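Local coordinates for protein DyP-type peroxidase (PDB 6FSK) that probably uses hydrogen peroxide and its heme b cofactor to oxidise dyes, other reducing substrates and manganese(II), at residues A[21-26]-A[170-175]; A[100-105]-A[467-472]; A[241-246]-A[380-385]. The protein carries 1 engineered substitution. All coordinates share one frame; numbering follows the deposited sequence.

Contact 1 (A[21-26]-A[170-175])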
loop_
_atom_site.group_PDB
_atom_site.type_symbol
_atom_site.label_atom_id
_atom_site.label_comp_id
_atom_site.label_asym_id
_atom_site.label_seq_id
_atom_site.Cartn_x
_atom_site.Cartn_y
_atom_site.Cartn_z
ATOM N N GLU A 21 10.412 11.551 -0.037
ATOM C CA GLU A 21 9.248 11.880 0.794
ATOM C C GLU A 21 9.593 11.716 2.249
ATOM O O GLU A 21 10.131 10.683 2.634
ATOM C CB GLU A 21 8.024 11.008 0.384
ATOM C CG GLU A 21 6.715 11.397 1.020
ATOM C CD GLU A 21 5.546 10.632 0.413
ATOM O OE1 GLU A 21 5.772 9.499 -0.004
ATOM O OE2 GLU A 21 4.400 11.210 0.421
ATOM N N THR A 22 9.197 12.683 3.084
ATOM C CA THR A 22 9.301 12.563 4.511
ATOM C C THR A 22 7.935 12.527 5.170
ATOM O O THR A 22 7.082 13.380 4.916
ATOM C CB THR A 22 10.158 13.676 5.081
ATOM O OG1 THR A 22 11.495 13.508 4.580
ATOM C CG2 THR A 22 10.171 13.640 6.583
ATOM N N TYR A 23 7.773 11.550 6.079
ATOM C CA TYR A 23 6.601 11.407 6.909
ATOM C C TYR A 23 6.960 11.846 8.336
ATOM O O TYR A 23 7.831 11.209 8.965
ATOM C CB TYR A 23 5.999 10.023 6.898
ATOM C CG TYR A 23 5.443 9.558 5.592
ATOM C CD1 TYR A 23 6.246 8.968 4.645
ATOM C CD2 TYR A 23 4.051 9.697 5.333
ATOM C CE1 TYR A 23 5.732 8.517 3.423
ATOM C CE2 TYR A 23 3.522 9.298 4.122
ATOM C CZ TYR A 23 4.358 8.694 3.176
ATOM O OH TYR A 23 3.751 8.269 1.963
ATOM N N PHE A 24 6.345 12.940 8.781
ATOM C CA PHE A 24 6.593 13.524 10.081
ATOM C C PHE A 24 5.413 13.199 11.021
ATOM O O PHE A 24 4.275 13.724 10.889
ATOM C CB PHE A 24 6.796 15.029 9.937
ATOM C CG PHE A 24 7.027 15.777 11.209
ATOM C CD1 PHE A 24 8.348 15.814 11.701
ATOM C CD2 PHE A 24 5.980 16.389 11.926
ATOM C CE1 PHE A 24 8.611 16.528 12.900
ATOM C CE2 PHE A 24 6.249 17.098 13.146
ATOM C CZ PHE A 24 7.546 17.134 13.592
ATOM N N PHE A 25 5.654 12.307 11.982
ATOM C CA PHE A 25 4.624 11.825 12.898
ATOM C C PHE A 25 4.647 12.637 14.202
ATOM O O PHE A 25 5.708 12.841 14.776
ATOM C CB PHE A 25 4.810 10.345 13.208
ATOM C CG PHE A 25 4.780 9.472 11.987
ATOM C CD1 PHE A 25 3.566 9.068 11.499
ATOM C CD2 PHE A 25 5.915 9.027 11.359
ATOM C CE1 PHE A 25 3.488 8.224 10.364
ATOM C CE2 PHE A 25 5.833 8.217 10.208
ATOM C CZ PHE A 25 4.626 7.850 9.717
ATOM N N PHE A 26 3.491 13.158 14.601
ATOM C CA PHE A 26 3.437 14.121 15.686
ATOM C C PHE A 26 2.359 13.803 16.672
ATOM O O PHE A 26 1.363 13.037 16.424
ATOM C CB PHE A 26 3.275 15.529 15.116
ATOM C CG PHE A 26 1.929 15.775 14.464
ATOM C CD1 PHE A 26 0.862 16.244 15.170
ATOM C CD2 PHE A 26 1.775 15.611 13.114
ATOM C CE1 PHE A 26 -0.337 16.489 14.544
ATOM C CE2 PHE A 26 0.598 15.829 12.485
ATOM C CZ PHE A 26 -0.468 16.273 13.197
ATOM N N THR A 170 8.432 10.790 15.638
ATOM C CA THR A 170 9.509 10.346 14.821
ATOM C C THR A 170 9.278 10.795 13.412
ATOM O O THR A 170 8.195 11.439 13.079
ATOM C CB THR A 170 9.735 8.804 14.839
ATOM O OG1 THR A 170 11.028 8.527 14.264
ATOM C CG2 THR A 170 8.614 8.106 14.031
ATOM N N HIS A 171 10.254 10.592 12.530
ATOM C CA HIS A 171 10.003 10.851 11.097
ATOM C C HIS A 171 10.694 9.730 10.319
ATOM O O HIS A 171 11.682 9.135 10.796
ATOM C CB HIS A 171 10.418 12.256 10.590
ATOM C CG HIS A 171 11.887 12.517 10.561
ATOM N ND1 HIS A 171 12.589 13.030 11.631
ATOM C CD2 HIS A 171 12.760 12.432 9.551
ATOM C CE1 HIS A 171 13.852 13.185 11.279
ATOM N NE2 HIS A 171 13.962 12.904 10.008
ATOM N N VAL A 172 10.160 9.413 9.158
ATOM C CA VAL A 172 10.767 8.476 8.238
ATOM C C VAL A 172 10.926 9.078 6.848
ATOM O O VAL A 172 10.153 9.959 6.459
ATOM C CB VAL A 172 9.982 7.149 8.177
ATOM C CG1 VAL A 172 9.852 6.459 9.505
ATOM C CG2 VAL A 172 8.624 7.363 7.571
ATOM N N ARG A 173 11.932 8.639 6.116
ATOM C CA ARG A 173 12.177 9.153 4.788
ATOM C C ARG A 173 12.160 8.020 3.775
ATOM O O ARG A 173 12.790 6.977 3.996
ATOM C CB ARG A 173 13.477 9.916 4.689
ATOM C CG ARG A 173 13.602 10.753 3.405
ATOM C CD ARG A 173 14.984 11.407 3.356
ATOM N NE ARG A 173 15.975 10.430 2.975
ATOM C CZ ARG A 173 17.295 10.546 3.122
ATOM N NH1 ARG A 173 17.865 11.688 3.610
ATOM N NH2 ARG A 173 18.066 9.611 2.663
ATOM N N GLY A 174 11.555 8.263 2.655
ATOM C CA GLY A 174 11.590 7.366 1.504
ATOM C C GLY A 174 12.390 8.038 0.375
ATOM O O GLY A 174 12.408 9.291 0.210
ATOM N N ASP A 175 12.994 7.207 -0.448
ATOM C CA ASP A 175 13.740 7.613 -1.591
ATOM C C ASP A 175 13.584 6.591 -2.693
ATOM O O ASP A 175 13.753 5.380 -2.431
ATOM C CB ASP A 175 15.207 7.654 -1.216
ATOM C CG ASP A 175 15.484 8.716 -0.165
ATOM O OD1 ASP A 175 15.534 9.932 -0.582
ATOM O OD2 ASP A 175 15.672 8.356 1.011
#
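Tyr-23 pairs with Val-172 midway along an antiparallel strand ladder in which 170-175, on the outermost strand of the sheet within this chain, lies against 21-26. This belongs to the ferredoxin-like fold of the DyP dimeric alpha+beta barrel domain, and the Tyr-23 and Val-172 side chains face inward onto Leu-381 of the heme-side strand 379-386. Five backbone hydrogen bonds set the register, among them Tyr-23 N to Val-172 O at 2.9 Å and Val-172 N returned to Tyr-23 O. The bond from Gly-174 N to Glu-21 O is nearly straight (173°).

On the other face Thr-22 sits between two side chains of the edge strand. Its OG1 lies 3.7 Å from Arg-173 CG, while CG2, anti to the backbone N, reaches to 4.1 Å from His-171 CD2. A glycine here would probably open a gap beside Arg-173 CG and the His-171 ring, although Glu-168 still holds that ring at ND1. Arg-173 bends away at chi3 to grip Asp-175 OD2 side-on.

On the inward face, Val-172 CG2 touches Tyr-23 CB at 3.8 Å and meets the edge of the Phe-25 ring at CE2, 3.9 Å away.

Contact 2 (A[100-105]-A[467-472])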
loop_
_atom_site.group_PDB
_atom_site.type_symbol
_atom_site.label_atom_id
_atom_site.label_comp_id
_atom_site.label_asym_id
_atom_site.label_seq_id
_atom_site.Cartn_x
_atom_site.Cartn_y
_atom_site.Cartn_z
ATOM N N THR A 100 -9.768 1.303 16.537
ATOM C CA THR A 100 -8.911 0.446 17.356
ATOM C C THR A 100 -7.476 0.956 17.355
ATOM O O THR A 100 -6.770 0.924 18.363
ATOM C CB THR A 100 -9.039 -0.981 16.824
ATOM O OG1 THR A 100 -10.359 -1.490 17.146
ATOM C CG2 THR A 100 -8.057 -1.910 17.420
ATOM N N GLY A 101 -7.018 1.439 16.213
ATOM C CA GLY A 101 -5.616 1.811 15.966
ATOM C C GLY A 101 -4.780 0.624 15.595
ATOM O O GLY A 101 -5.105 -0.487 15.905
ATOM N N GLN A 102 -3.751 0.906 14.855
ATOM C CA GLN A 102 -2.958 -0.116 14.278
ATOM C C GLN A 102 -2.131 -0.854 15.322
ATOM O O GLN A 102 -1.845 -2.027 15.138
ATOM C CB GLN A 102 -2.088 0.337 13.130
ATOM C CG GLN A 102 -1.698 -0.858 12.211
ATOM C CD GLN A 102 -0.724 -0.472 11.151
ATOM O OE1 GLN A 102 0.446 -0.929 11.158
ATOM N NE2 GLN A 102 -1.170 0.388 10.183
ATOM N N ARG A 103 -1.648 -0.160 16.366
ATOM C CA ARG A 103 -0.875 -0.909 17.367
ATOM C C ARG A 103 -1.643 -2.133 17.948
ATOM O O ARG A 103 -1.075 -3.267 18.058
ATOM C CB ARG A 103 -0.486 -0.011 18.524
ATOM C CG ARG A 103 0.608 0.962 18.244
ATOM C CD ARG A 103 0.825 2.028 19.341
ATOM N NE ARG A 103 -0.408 2.827 19.512
ATOM C CZ ARG A 103 -0.578 3.592 20.553
ATOM N NH1 ARG A 103 0.408 3.700 21.461
ATOM N NH2 ARG A 103 -1.704 4.247 20.689
ATOM N N LYS A 104 -2.958 -1.991 18.208
ATOM C CA LYS A 104 -3.781 -3.114 18.695
ATOM C C LYS A 104 -4.201 -4.018 17.538
ATOM O O LYS A 104 -4.158 -5.225 17.635
ATOM C CB LYS A 104 -5.011 -2.612 19.395
ATOM C CG LYS A 104 -4.690 -2.118 20.775
ATOM C CD LYS A 104 -5.879 -1.511 21.435
ATOM C CE LYS A 104 -5.496 -0.984 22.819
ATOM N NZ LYS A 104 -6.417 0.128 23.135
ATOM N N ASP A 105 -4.500 -3.419 16.373
ATOM C CA ASP A 105 -5.003 -4.206 15.244
ATOM C C ASP A 105 -3.904 -5.119 14.672
ATOM O O ASP A 105 -4.202 -6.138 14.067
ATOM C CB ASP A 105 -5.503 -3.278 14.139
ATOM C CG ASP A 105 -6.484 -3.946 13.182
ATOM O OD1 ASP A 105 -7.367 -4.677 13.624
ATOM O OD2 ASP A 105 -6.376 -3.690 11.905
ATOM N N GLY A 467 3.502 1.394 12.225
ATOM C CA GLY A 467 2.332 1.674 11.398
ATOM C C GLY A 467 1.304 2.413 12.161
ATOM O O GLY A 467 1.327 2.443 13.365
ATOM N N GLU A 468 0.422 3.120 11.457
ATOM C CA GLU A 468 -0.806 3.647 12.069
ATOM C C GLU A 468 -1.828 3.907 10.955
ATOM O O GLU A 468 -1.487 3.908 9.754
ATOM C CB GLU A 468 -0.511 4.878 12.918
ATOM C CG GLU A 468 -1.658 5.521 13.711
ATOM C CD GLU A 468 -2.449 4.555 14.608
ATOM O OE1 GLU A 468 -2.397 4.747 15.860
ATOM O OE2 GLU A 468 -3.188 3.628 14.168
ATOM N N TYR A 469 -3.090 3.974 11.367
ATOM C CA TYR A 469 -4.257 4.278 10.504
ATOM C C TYR A 469 -4.626 5.727 10.737
ATOM O O TYR A 469 -4.802 6.169 11.876
ATOM C CB TYR A 469 -5.420 3.424 10.904
ATOM C CG TYR A 469 -5.209 1.924 10.823
ATOM C CD1 TYR A 469 -4.652 1.384 9.650
ATOM C CD2 TYR A 469 -5.645 1.035 11.824
ATOM C CE1 TYR A 469 -4.497 0.018 9.478
ATOM C CE2 TYR A 469 -5.507 -0.360 11.653
ATOM C CZ TYR A 469 -4.951 -0.866 10.481
ATOM O OH TYR A 469 -4.852 -2.190 10.332
ATOM N N PHE A 470 -4.765 6.458 9.662
ATOM C CA PHE A 470 -5.072 7.861 9.698
ATOM C C PHE A 470 -6.256 8.174 8.760
ATOM O O PHE A 470 -6.631 7.342 7.939
ATOM C CB PHE A 470 -3.895 8.725 9.227
ATOM C CG PHE A 470 -2.592 8.534 9.992
ATOM C CD1 PHE A 470 -2.275 9.253 11.095
ATOM C CD2 PHE A 470 -1.740 7.580 9.607
ATOM C CE1 PHE A 470 -1.074 9.065 11.747
ATOM C CE2 PHE A 470 -0.512 7.404 10.230
ATOM C CZ PHE A 470 -0.200 8.130 11.295
ATOM N N PHE A 471 -6.846 9.338 8.969
ATOM C CA PHE A 471 -7.888 9.892 8.094
ATOM C C PHE A 471 -7.431 11.224 7.564
ATOM O O PHE A 471 -7.086 12.108 8.373
ATOM C CB PHE A 471 -9.224 9.945 8.848
ATOM C CG PHE A 471 -10.371 10.379 7.981
ATOM C CD1 PHE A 471 -10.960 9.421 7.152
ATOM C CD2 PHE A 471 -10.872 11.645 8.004
ATOM C CE1 PHE A 471 -12.034 9.759 6.299
ATOM C CE2 PHE A 471 -11.996 11.956 7.191
ATOM C CZ PHE A 471 -12.553 11.036 6.372
ATOM N N SER A 472 -7.390 11.356 6.241
ATOM C CA SER A 472 -6.991 12.555 5.550
ATOM C C SER A 472 -8.232 13.425 5.233
ATOM O O SER A 472 -8.971 13.040 4.345
ATOM C CB SER A 472 -6.337 12.162 4.244
ATOM O OG SER A 472 -5.027 11.575 4.489
HETATM O O HOH W 1 -2.388 2.605 17.422
#
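The Tyr-469 ring carries Gln-102 on one face: CB stands 3.7 Å above the ring plane, displaced toward the rim, in a CH-pi contact, and CG continues over the same face. Near the ring plane, at the phenol end, lies Asp-105 OD2, hydrogen-bonded to Tyr-469 OH, although the exact position of that oxygen is doubtful. The ring of Phe-470 is covered on one face by CG of Glu-468.

Because CG of Gln-102 is anti to the backbone N (chi1 -158°) and the chain stays extended, its amide runs on toward Gly-467, NE2 staying 3.4 Å from Tyr-469 CE1, its plane 58° from the ring. Gln-102 OE1 comes within 3.2 Å of Gly-467 CA, where any beta carbon would collide with it. The amide is held at both ends, by Arg-243 and by the carbonyl of Phe-242.

Glu-468 bends at chi2 (52°), bringing OE2 to two N-H groups: Gln-102 N at 2.9 Å, on the syn side but out of the carboxylate plane, and Tyr-469 N at 2.8 Å, met by the anti lone pair. Sitting at the start of helix 102-109, the carboxylate is probably steadied by the helix dipole. A water joins Glu-468 OE1 to Arg-103 N and NE.

The contact fastens the first turn of helix 102-109 to strand 462-472, with helix 96-100 packed against Tyr-469 and strands 238-247 and 74-80 flanking 462-472.

Contact 3 (A[241-246]-A[380-385]); sequences TFRYLF and LLFVCY. With HEM (protoporphyrin IX containing Fe), chain C.
Leu-245 and Phe-382 lie side by side and point the same way, CD1 of the leucine resting 3.8 Å from CB of the phenylalanine, and together with Leu-380 they form an apolar surface against the heme. Phe-382, its CG anti to the backbone N (chi1 177°), reaches pyrrole C, with CE1 3.3 Å from HEM C2C, and the heme methyl CMC lies over one face of the ring. Leu-380 CD2 packs at 3.7 Å on HEM C3B, and Leu-245 CD1 meets the vinyl carbon CAB of the same pyrrole.

Beneath these side chains runs an antiparallel pair, next to the outermost strand 354-360, in the C-terminal ferredoxin-like part of the DyP fold, joined by six backbone hydrogen bonds. Arg-243 crosses obliquely beside Phe-382, its CB 3.9 Å from the phenylalanine CB, before bending away toward Asp-111 and Gln-102. On this same heme-side face Cys-384 SG abuts Thr-241 CB, and a water bridges Thr-241 OG1 to Cys-384 O.

The reverse face interlocks differently. Val-383 CG2 and Leu-381 CB both meet the rim of the Phe-242 ring, the first at CD1 and the second at CE1. Leu-381 CD2 also fits alongside Tyr-244, 3.5 Å from CD1.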
loop_
_atom_site.group_PDB
_atom_site.type_symbol
_atom_site.label_atom_id
_atom_site.label_comp_id
_atom_site.label_asym_id
_atom_site.label_seq_id
_atom_site.Cartn_x
_atom_site.Cartn_y
_atom_site.Cartn_z
ATOM N N THR A 241 -3.702 4.189 5.359
ATOM C CA THR A 241 -2.951 3.143 6.105
ATOM C C THR A 241 -1.482 3.307 5.831
ATOM O O THR A 241 -1.059 3.297 4.683
ATOM C CB THR A 241 -3.440 1.746 5.685
ATOM O OG1 THR A 241 -4.786 1.554 6.113
ATOM C CG2 THR A 241 -2.530 0.688 6.361
ATOM N N PHE A 242 -0.678 3.431 6.921
ATOM C CA PHE A 242 0.795 3.446 6.839
ATOM C C PHE A 242 1.370 2.192 7.439
ATOM O O PHE A 242 0.959 1.829 8.543
ATOM C CB PHE A 242 1.376 4.646 7.561
ATOM C CG PHE A 242 2.868 4.614 7.648
ATOM C CD1 PHE A 242 3.670 4.781 6.538
ATOM C CD2 PHE A 242 3.478 4.416 8.869
ATOM C CE1 PHE A 242 5.076 4.789 6.675
ATOM C CE2 PHE A 242 4.865 4.376 8.961
ATOM C CZ PHE A 242 5.611 4.484 7.870
ATOM N N ARG A 243 2.279 1.530 6.713
ATOM C CA ARG A 243 3.014 0.339 7.203
ATOM C C ARG A 243 4.466 0.507 6.905
ATOM O O ARG A 243 4.867 0.745 5.769
ATOM C CB ARG A 243 2.500 -0.961 6.574
ATOM C CG ARG A 243 1.011 -1.203 6.851
ATOM C CD ARG A 243 0.788 -1.963 8.143
ATOM N NE ARG A 243 1.174 -3.368 8.159
ATOM C CZ ARG A 243 1.439 -4.086 9.239
ATOM N NH1 ARG A 243 1.511 -3.531 10.433
ATOM N NH2 ARG A 243 1.732 -5.361 9.067
ATOM N N TYR A 244 5.281 0.427 7.956
ATOM C CA TYR A 244 6.743 0.565 7.776
ATOM C C TYR A 244 7.362 -0.797 7.552
ATOM O O TYR A 244 7.487 -1.586 8.536
ATOM C CB TYR A 244 7.266 1.195 9.052
ATOM C CG TYR A 244 8.674 1.725 9.044
ATOM C CD1 TYR A 244 9.384 1.940 7.915
ATOM C CD2 TYR A 244 9.232 2.145 10.254
ATOM C CE1 TYR A 244 10.656 2.529 7.943
ATOM C CE2 TYR A 244 10.489 2.683 10.272
ATOM C CZ TYR A 244 11.168 2.912 9.146
ATOM O OH TYR A 244 12.466 3.495 9.220
ATOM N N LEU A 245 7.507 -1.147 6.287
ATOM C CA LEU A 245 7.757 -2.565 5.928
ATOM C C LEU A 245 9.184 -2.815 5.545
ATOM O O LEU A 245 9.621 -2.420 4.482
ATOM C CB LEU A 245 6.822 -3.043 4.833
ATOM C CG LEU A 245 5.352 -2.978 5.219
ATOM C CD1 LEU A 245 4.492 -3.462 4.004
ATOM C CD2 LEU A 245 4.933 -3.804 6.416
ATOM N N PHE A 246 9.960 -3.421 6.430
ATOM C CA PHE A 246 11.380 -3.688 6.087
ATOM C C PHE A 246 11.406 -4.926 5.200
ATOM O O PHE A 246 10.605 -5.854 5.414
ATOM C CB PHE A 246 12.193 -3.920 7.383
ATOM C CG PHE A 246 12.544 -2.665 8.082
ATOM C CD1 PHE A 246 11.599 -1.906 8.709
ATOM C CD2 PHE A 246 13.839 -2.188 8.099
ATOM C CE1 PHE A 246 11.895 -0.664 9.278
ATOM C CE2 PHE A 246 14.152 -0.993 8.743
ATOM C CZ PHE A 246 13.180 -0.241 9.332
ATOM N N LEU A 380 9.848 -0.691 2.168
ATOM C CA LEU A 380 8.752 0.057 1.577
ATOM C C LEU A 380 8.032 0.843 2.673
ATOM O O LEU A 380 7.640 0.292 3.704
ATOM C CB LEU A 380 7.777 -0.899 0.877
ATOM C CG LEU A 380 6.665 -0.303 0.068
ATOM C CD1 LEU A 380 7.205 0.394 -1.156
ATOM C CD2 LEU A 380 5.707 -1.421 -0.354
ATOM N N LEU A 381 7.883 2.141 2.444
ATOM C CA LEU A 381 6.885 2.937 3.210
ATOM C C LEU A 381 5.550 2.727 2.534
ATOM O O LEU A 381 5.236 3.416 1.538
ATOM C CB LEU A 381 7.313 4.351 3.236
ATOM C CG LEU A 381 8.711 4.686 3.765
ATOM C CD1 LEU A 381 8.957 6.198 3.780
ATOM C CD2 LEU A 381 8.995 4.014 5.091
ATOM N N PHE A 382 4.857 1.691 2.979
ATOM C CA PHE A 382 3.578 1.328 2.358
ATOM C C PHE A 382 2.513 2.332 2.807
ATOM O O PHE A 382 2.319 2.524 3.977
ATOM C CB PHE A 382 3.164 -0.079 2.810
ATOM C CG PHE A 382 1.842 -0.489 2.287
ATOM C CD1 PHE A 382 1.719 -1.172 1.084
ATOM C CD2 PHE A 382 0.735 -0.270 3.021
ATOM C CE1 PHE A 382 0.447 -1.507 0.582
ATOM C CE2 PHE A 382 -0.525 -0.691 2.552
ATOM C CZ PHE A 382 -0.644 -1.290 1.334
ATOM N N VAL A 383 1.840 2.932 1.849
ATOM C CA VAL A 383 0.718 3.784 2.121
ATOM C C VAL A 383 -0.438 3.406 1.193
ATOM O O VAL A 383 -0.192 3.215 -0.010
ATOM C CB VAL A 383 1.045 5.280 1.925
ATOM C CG1 VAL A 383 -0.216 6.136 1.873
ATOM C CG2 VAL A 383 1.948 5.733 3.043
ATOM N N CYS A 384 -1.630 3.215 1.673
ATOM C CA CYS A 384 -2.797 2.994 0.764
ATOM C C CYS A 384 -3.991 3.760 1.308
ATOM O O CYS A 384 -4.106 3.988 2.525
ATOM C CB CYS A 384 -3.117 1.506 0.563
ATOM S SG CYS A 384 -3.865 0.686 1.963
ATOM N N TYR A 385 -4.883 4.079 0.413
ATOM C CA TYR A 385 -6.107 4.780 0.646
ATOM C C TYR A 385 -7.331 4.021 0.228
ATOM O O TYR A 385 -7.332 3.378 -0.863
ATOM C CB TYR A 385 -6.166 6.100 -0.114
ATOM C CG TYR A 385 -5.119 7.113 0.251
ATOM C CD1 TYR A 385 -5.293 7.967 1.330
ATOM C CD2 TYR A 385 -3.925 7.211 -0.445
ATOM C CE1 TYR A 385 -4.309 8.905 1.700
ATOM C CE2 TYR A 385 -2.940 8.103 -0.074
ATOM C CZ TYR A 385 -3.157 8.986 1.001
ATOM O OH TYR A 385 -2.199 9.891 1.352
HETATM C CHA HEM C . 0.742 -5.144 -6.172
HETATM C CHB HEM C . 5.042 -5.557 -4.030
HETATM C CHC HEM C . 2.915 -4.848 0.230
HETATM C CHD HEM C . -1.450 -4.741 -1.871
HETATM C C1A HEM C . 2.117 -5.314 -6.000
HETATM C C2A HEM C . 3.079 -5.514 -7.038
HETATM C C3A HEM C . 4.283 -5.581 -6.454
HETATM C C4A HEM C . 4.054 -5.503 -5.043
HETATM C CMA HEM C . 5.587 -5.846 -7.125
HETATM C CAA HEM C . 2.750 -5.654 -8.517
HETATM C CBA HEM C . 2.793 -4.394 -9.372
HETATM C CGA HEM C . 1.671 -3.438 -9.064
HETATM O O1A HEM C . 0.528 -3.670 -9.463
HETATM O O2A HEM C . 1.952 -2.396 -8.419
HETATM C C1B HEM C . 4.873 -5.408 -2.651
HETATM C C2B HEM C . 5.879 -5.378 -1.691
HETATM C C3B HEM C . 5.328 -5.146 -0.470
HETATM C C4B HEM C . 3.884 -5.061 -0.732
HETATM C CMB HEM C . 7.348 -5.611 -1.943
HETATM C CAB HEM C . 5.881 -5.031 0.897
HETATM C CBB HEM C . 7.137 -4.728 1.141
HETATM C C1C HEM C . 1.559 -4.837 0.114
HETATM C C2C HEM C . 0.578 -4.751 1.112
HETATM C C3C HEM C . -0.666 -4.747 0.551
HETATM C C4C HEM C . -0.452 -4.764 -0.877
HETATM C CMC HEM C . 0.891 -4.647 2.580
HETATM C CAC HEM C . -2.039 -4.761 1.126
HETATM C CBC HEM C . -2.338 -5.275 2.336
HETATM C C1D HEM C . -1.170 -4.780 -3.240
HETATM C C2D HEM C . -2.267 -4.570 -4.235
HETATM C C3D HEM C . -1.613 -4.642 -5.457
HETATM C C4D HEM C . -0.225 -4.953 -5.155
HETATM C CMD HEM C . -3.697 -4.292 -3.994
HETATM C CAD HEM C . -2.227 -4.567 -6.850
HETATM C CBD HEM C . -2.762 -5.878 -7.331
HETATM C CGD HEM C . -3.477 -5.737 -8.652
HETATM O O1D HEM C . -3.095 -6.562 -9.518
HETATM O O2D HEM C . -4.253 -4.823 -8.839
HETATM N NA HEM C . 2.701 -5.414 -4.735
HETATM N NB HEM C . 3.660 -5.299 -2.056
HETATM N NC HEM C . 0.882 -4.977 -1.122
HETATM N ND HEM C . -0.016 -5.075 -3.839
HETATM FE FE HEM C . 1.795 -5.270 -2.950
HETATM O O HOH W 2 -6.265 2.632 3.902
#

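All three contacts reach one antiparallel sheet, and contact 1 meets both others through aromatic rings. Contact 1 touches contact 3 where Phe-25 CZ lies 3.6 Å from Phe-242 CE2, and it touches contact 2 through Phe-25 CE1 and Phe-470 CZ at 3.8 Å. Contacts 2 and 3 share neighbouring strands: Glu-468 O lies 3.0 Å from Phe-242 N, and Gln-102 OE1 lies 2.9 Å from Arg-243 NH1. Contact 3 alone lines the heme pocket directly. Contact 2 is farther off, the Tyr-469 side chain about 9 Å from the heme, while in contact 1 the Tyr-23 side chain is about 8 Å from that of the heme-binding Phe-382.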